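Trehalose-6-phosphate phosphatase-related protein (Thermoplasma acidophilum, PDB 1U02) removes the phosphate from trehalose 6-phosphate to give free trehalose, a magnesium-dependent step of trehalose biosynthesis. Local coordinates at residues 40-53 with 60-72. Numbering follows the deposited sequence.
Sequences DTYIVTGRSPEEIS and INMICYHGACSKI. With GOL (glycerol), chain F.
Strands 40-44 and 61-64, with the helix beginning at P49 between them, form a beta-alpha-beta crossover of the HAD fold, here a worked example of how such a unit is closed. The strands run parallel: I43 N donates to N61 O (3.0 Å) and I43 O accepts from I63 N (2.8 Å). Beyond the strand end, T45 O takes H66 N and R47 O takes Y65 N, so the two loops are pinned together near the magnesium site, where R47 forms a salt bridge with the magnesium ligand D9. With CG anti to its carbonyl carbon (chi1 -62°), Y65 sets its ring beneath the helix start: S48 CA lies over one face, 4.0 Å from the ring centroid, P49 CD packs 3.6 Å from Y65 CE2, and a water joins Y65 OH to E50 OE1. Cutting Y65 back to an alanine would probably open a gap beside S48 CA and P49 CD and leave the water without its phenol partner. S48 and E51 close a capping box. Under the helix, the selenium of selenomethionine M62 (SE) lies 3.8 Å from I52 CB, while K71 NZ donates to S53 OG (3.0 Å). On the other side of the sheet, N61 CB sits over the face of the Y42 ring, whose edge meets I72 CD1. There helix 161-169 packs on Y42, V44 and I63; strand 3-7 flanks 40-44, and strand 69-72 runs antiparallel beside 61-64.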
loop_
_atom_site.group_PDB
_atom_site.type_symbol
_atom_site.label_atom_id
_atom_site.label_comp_id
_atom_site.label_asym_id
_atom_site.label_seq_id
_atom_site.Cartn_x
_atom_site.Cartn_y
_atom_site.Cartn_z
ATOM N N ASP A 40 -14.020 -12.681 -0.045
ATOM C CA ASP A 40 -13.982 -11.514 0.832
ATOM C C ASP A 40 -12.646 -10.878 0.442
ATOM O O ASP A 40 -11.578 -11.324 0.864
ATOM C CB ASP A 40 -13.958 -11.936 2.305
ATOM C CG ASP A 40 -14.212 -10.770 3.250
ATOM O OD1 ASP A 40 -13.971 -9.610 2.851
ATOM O OD2 ASP A 40 -14.640 -11.010 4.400
ATOM N N THR A 41 -12.716 -9.843 -0.381
ATOM C CA THR A 41 -11.521 -9.190 -0.888
ATOM C C THR A 41 -11.060 -7.940 -0.152
ATOM O O THR A 41 -11.856 -7.053 0.154
ATOM C CB THR A 41 -11.720 -8.856 -2.376
ATOM O OG1 THR A 41 -12.173 -10.034 -3.062
ATOM C CG2 THR A 41 -10.419 -8.382 -3.001
ATOM N N TYR A 42 -9.758 -7.888 0.123
ATOM C CA TYR A 42 -9.137 -6.761 0.804
ATOM C C TYR A 42 -7.977 -6.202 -0.004
ATOM O O TYR A 42 -7.128 -6.955 -0.486
ATOM C CB TYR A 42 -8.567 -7.193 2.161
ATOM C CG TYR A 42 -9.572 -7.389 3.260
ATOM C CD1 TYR A 42 -9.806 -6.387 4.195
ATOM C CD2 TYR A 42 -10.261 -8.590 3.393
ATOM C CE1 TYR A 42 -10.698 -6.575 5.244
ATOM C CE2 TYR A 42 -11.163 -8.790 4.441
ATOM C CZ TYR A 42 -11.371 -7.777 5.361
ATOM O OH TYR A 42 -12.240 -7.967 6.411
ATOM N N ILE A 43 -7.948 -4.885 -0.163
ATOM C CA ILE A 43 -6.824 -4.241 -0.827
ATOM C C ILE A 43 -5.956 -3.855 0.371
ATOM O O ILE A 43 -6.456 -3.254 1.320
ATOM C CB ILE A 43 -7.227 -2.944 -1.572
ATOM C CG1 ILE A 43 -8.140 -3.271 -2.758
ATOM C CG2 ILE A 43 -5.970 -2.222 -2.058
ATOM C CD1 ILE A 43 -7.506 -4.187 -3.785
ATOM N N VAL A 44 -4.677 -4.220 0.350
ATOM C CA VAL A 44 -3.777 -3.884 1.452
ATOM C C VAL A 44 -2.704 -2.991 0.856
ATOM O O VAL A 44 -1.953 -3.417 -0.017
ATOM C CB VAL A 44 -3.139 -5.141 2.064
ATOM C CG1 VAL A 44 -2.263 -4.757 3.245
ATOM C CG2 VAL A 44 -4.233 -6.106 2.505
ATOM N N THR A 45 -2.613 -1.762 1.349
ATOM C CA THR A 45 -1.695 -0.806 0.756
ATOM C C THR A 45 -1.151 0.221 1.744
ATOM O O THR A 45 -1.603 0.307 2.887
ATOM C CB THR A 45 -2.457 -0.064 -0.358
ATOM O OG1 THR A 45 -1.653 0.979 -0.918
ATOM C CG2 THR A 45 -3.740 0.539 0.224
ATOM N N GLY A 46 -0.180 1.002 1.284
ATOM C CA GLY A 46 0.380 2.056 2.109
ATOM C C GLY A 46 -0.368 3.335 1.758
ATOM O O GLY A 46 -0.211 4.370 2.407
ATOM N N ARG A 47 -1.182 3.253 0.707
ATOM C CA ARG A 47 -1.988 4.383 0.247
ATOM C C ARG A 47 -3.079 4.661 1.276
ATOM O O ARG A 47 -3.332 3.842 2.156
ATOM C CB ARG A 47 -2.670 4.053 -1.083
ATOM C CG ARG A 47 -1.741 3.742 -2.241
ATOM C CD ARG A 47 -1.308 4.996 -2.982
ATOM N NE ARG A 47 -0.695 4.645 -4.258
ATOM C CZ ARG A 47 -0.441 5.503 -5.239
ATOM N NH1 ARG A 47 -0.747 6.785 -5.100
ATOM N NH2 ARG A 47 0.115 5.067 -6.364
ATOM N N SER A 48 -3.726 5.816 1.147
ATOM C CA SER A 48 -4.809 6.206 2.041
ATOM C C SER A 48 -6.129 5.667 1.490
ATOM O O SER A 48 -6.209 5.244 0.337
ATOM C CB SER A 48 -4.907 7.730 2.109
ATOM O OG SER A 48 -5.205 8.255 0.819
ATOM N N PRO A 49 -7.186 5.682 2.316
ATOM C CA PRO A 49 -8.496 5.196 1.874
ATOM C C PRO A 49 -9.036 6.125 0.786
ATOM O O PRO A 49 -9.733 5.689 -0.128
ATOM C CB PRO A 49 -9.352 5.263 3.140
ATOM C CG PRO A 49 -8.363 5.230 4.253
ATOM C CD PRO A 49 -7.211 6.047 3.742
ATOM N N GLU A 50 -8.715 7.412 0.893
ATOM C CA GLU A 50 -9.184 8.370 -0.099
ATOM C C GLU A 50 -8.575 8.035 -1.462
ATOM O O GLU A 50 -9.239 8.165 -2.488
ATOM C CB GLU A 50 -8.813 9.809 0.297
ATOM C CG GLU A 50 -9.513 10.344 1.540
ATOM C CD GLU A 50 -9.099 9.620 2.808
ATOM O OE1 GLU A 50 -7.881 9.475 3.037
ATOM O OE2 GLU A 50 -9.990 9.199 3.580
ATOM N N GLU A 51 -7.313 7.607 -1.472
ATOM C CA GLU A 51 -6.646 7.251 -2.723
ATOM C C GLU A 51 -7.223 5.986 -3.352
ATOM O O GLU A 51 -7.616 5.986 -4.516
ATOM C CB GLU A 51 -5.141 7.059 -2.503
ATOM C CG GLU A 51 -4.363 8.355 -2.388
ATOM C CD GLU A 51 -2.906 8.128 -2.023
ATOM O OE1 GLU A 51 -2.651 7.634 -0.907
ATOM O OE2 GLU A 51 -2.019 8.440 -2.853
ATOM N N ILE A 52 -7.275 4.902 -2.587
ATOM C CA ILE A 52 -7.794 3.658 -3.135
ATOM C C ILE A 52 -9.252 3.808 -3.552
ATOM O O ILE A 52 -9.664 3.253 -4.571
ATOM C CB ILE A 52 -7.667 2.501 -2.127
ATOM C CG1 ILE A 52 -6.200 2.319 -1.741
ATOM C CG2 ILE A 52 -8.180 1.200 -2.755
ATOM C CD1 ILE A 52 -5.303 1.931 -2.916
ATOM N N SER A 53 -10.020 4.567 -2.769
ATOM C CA SER A 53 -11.433 4.787 -3.058
ATOM C C SER A 53 -11.649 5.442 -4.419
ATOM O O SER A 53 -12.611 5.121 -5.114
ATOM C CB SER A 53 -12.086 5.629 -1.955
ATOM O OG SER A 53 -12.180 4.877 -0.751
ATOM N N ILE A 60 -15.294 -2.923 -1.900
ATOM C CA ILE A 60 -14.350 -3.867 -1.312
ATOM C C ILE A 60 -13.781 -3.272 -0.036
ATOM O O ILE A 60 -13.859 -2.065 0.172
ATOM C CB ILE A 60 -13.156 -4.194 -2.259
ATOM C CG1 ILE A 60 -12.733 -2.948 -3.041
ATOM C CG2 ILE A 60 -13.523 -5.338 -3.193
ATOM C CD1 ILE A 60 -12.023 -1.919 -2.232
ATOM N N ASN A 61 -13.218 -4.126 0.811
ATOM C CA ASN A 61 -12.616 -3.675 2.055
ATOM C C ASN A 61 -11.160 -3.307 1.813
ATOM O O ASN A 61 -10.557 -3.723 0.821
ATOM C CB ASN A 61 -12.706 -4.765 3.126
ATOM C CG ASN A 61 -14.130 -4.997 3.599
ATOM O OD1 ASN A 61 -14.900 -4.053 3.759
ATOM N ND2 ASN A 61 -14.479 -6.255 3.835
HETATM N N MSE A 62 -10.587 -2.527 2.718
HETATM C CA MSE A 62 -9.205 -2.142 2.549
HETATM C C MSE A 62 -8.476 -1.865 3.850
HETATM O O MSE A 62 -9.057 -1.389 4.828
HETATM C CB MSE A 62 -9.114 -0.920 1.624
HETATM C CG MSE A 62 -9.947 0.269 2.067
HETATM SE SE MSE A 62 -10.011 1.717 0.755
HETATM C CE MSE A 62 -11.345 1.009 -0.439
ATOM N N ILE A 63 -7.197 -2.212 3.848
ATOM C CA ILE A 63 -6.311 -1.980 4.972
ATOM C C ILE A 63 -5.342 -0.960 4.377
ATOM O O ILE A 63 -4.560 -1.295 3.489
ATOM C CB ILE A 63 -5.552 -3.272 5.378
ATOM C CG1 ILE A 63 -6.544 -4.302 5.929
ATOM C CG2 ILE A 63 -4.501 -2.957 6.438
ATOM C CD1 ILE A 63 -5.930 -5.669 6.205
ATOM N N CYS A 64 -5.418 0.286 4.844
ATOM C CA CYS A 64 -4.566 1.356 4.319
ATOM C C CYS A 64 -3.463 1.803 5.270
ATOM O O CYS A 64 -3.456 1.426 6.441
ATOM C CB CYS A 64 -5.436 2.557 3.943
ATOM S SG CYS A 64 -6.699 2.152 2.703
ATOM N N TYR A 65 -2.536 2.609 4.753
ATOM C CA TYR A 65 -1.409 3.111 5.545
ATOM C C TYR A 65 -0.674 1.950 6.220
ATOM O O TYR A 65 -0.231 2.065 7.367
ATOM C CB TYR A 65 -1.895 4.080 6.631
ATOM C CG TYR A 65 -2.576 5.341 6.142
ATOM C CD1 TYR A 65 -1.878 6.298 5.407
ATOM C CD2 TYR A 65 -3.906 5.606 6.470
ATOM C CE1 TYR A 65 -2.482 7.491 5.012
ATOM C CE2 TYR A 65 -4.524 6.798 6.081
ATOM C CZ TYR A 65 -3.804 7.736 5.357
ATOM O OH TYR A 65 -4.394 8.926 5.011
ATOM N N HIS A 66 -0.556 0.832 5.511
ATOM C CA HIS A 66 0.125 -0.345 6.046
ATOM C C HIS A 66 -0.526 -0.846 7.338
ATOM O O HIS A 66 0.109 -1.546 8.132
ATOM C CB HIS A 66 1.608 -0.034 6.294
ATOM C CG HIS A 66 2.411 0.122 5.038
ATOM N ND1 HIS A 66 2.862 -0.952 4.305
ATOM C CD2 HIS A 66 2.818 1.231 4.373
ATOM C CE1 HIS A 66 3.514 -0.514 3.240
ATOM N NE2 HIS A 66 3.501 0.807 3.259
ATOM N N GLY A 67 -1.791 -0.481 7.539
ATOM C CA GLY A 67 -2.508 -0.922 8.726
ATOM C C GLY A 67 -2.991 0.141 9.701
ATOM O O GLY A 67 -3.767 -0.172 10.601
ATOM N N ALA A 68 -2.565 1.392 9.535
ATOM C CA ALA A 68 -2.982 2.452 10.456
ATOM C C ALA A 68 -4.477 2.758 10.392
ATOM O O ALA A 68 -5.072 3.194 11.377
ATOM C CB ALA A 68 -2.182 3.725 10.191
ATOM N N CYS A 69 -5.081 2.539 9.233
ATOM C CA CYS A 69 -6.501 2.807 9.055
ATOM C C CYS A 69 -7.078 1.821 8.057
ATOM O O CYS A 69 -6.417 1.451 7.091
ATOM C CB CYS A 69 -6.700 4.239 8.542
ATOM S SG CYS A 69 -8.409 4.823 8.520
ATOM N N SER A 70 -8.311 1.395 8.295
ATOM C CA SER A 70 -8.982 0.462 7.402
ATOM C C SER A 70 -10.321 1.061 7.014
ATOM O O SER A 70 -10.821 1.969 7.684
ATOM C CB SER A 70 -9.236 -0.878 8.101
ATOM O OG SER A 70 -8.037 -1.440 8.594
ATOM N N LYS A 71 -10.881 0.582 5.912
ATOM C CA LYS A 71 -12.195 1.030 5.483
ATOM C C LYS A 71 -12.951 -0.276 5.324
ATOM O O LYS A 71 -12.707 -1.042 4.391
ATOM C CB LYS A 71 -12.138 1.797 4.162
ATOM C CG LYS A 71 -13.503 2.344 3.734
ATOM C CD LYS A 71 -13.398 3.233 2.506
ATOM C CE LYS A 71 -14.769 3.722 2.053
ATOM N NZ LYS A 71 -14.684 4.654 0.884
ATOM N N ILE A 72 -13.848 -0.531 6.269
ATOM C CA ILE A 72 -14.631 -1.758 6.315
ATOM C C ILE A 72 -16.116 -1.417 6.223
ATOM O O ILE A 72 -16.626 -0.632 7.022
ATOM C CB ILE A 72 -14.361 -2.501 7.645
ATOM C CG1 ILE A 72 -12.853 -2.668 7.848
ATOM C CG2 ILE A 72 -15.037 -3.865 7.642
ATOM C CD1 ILE A 72 -12.193 -3.573 6.830
HETATM C C1 GOL F . -15.724 -7.754 0.674
HETATM O O1 GOL F . -14.479 -6.832 1.093
HETATM C C2 GOL F . -16.118 -8.025 -0.637
HETATM O O2 GOL F . -15.337 -8.966 -1.201
HETATM C C3 GOL F . -17.070 -7.334 -0.917
HETATM O O3 GOL F . -18.208 -6.274 -0.758
HETATM O O HOH W 1 -7.000 9.231 5.435
#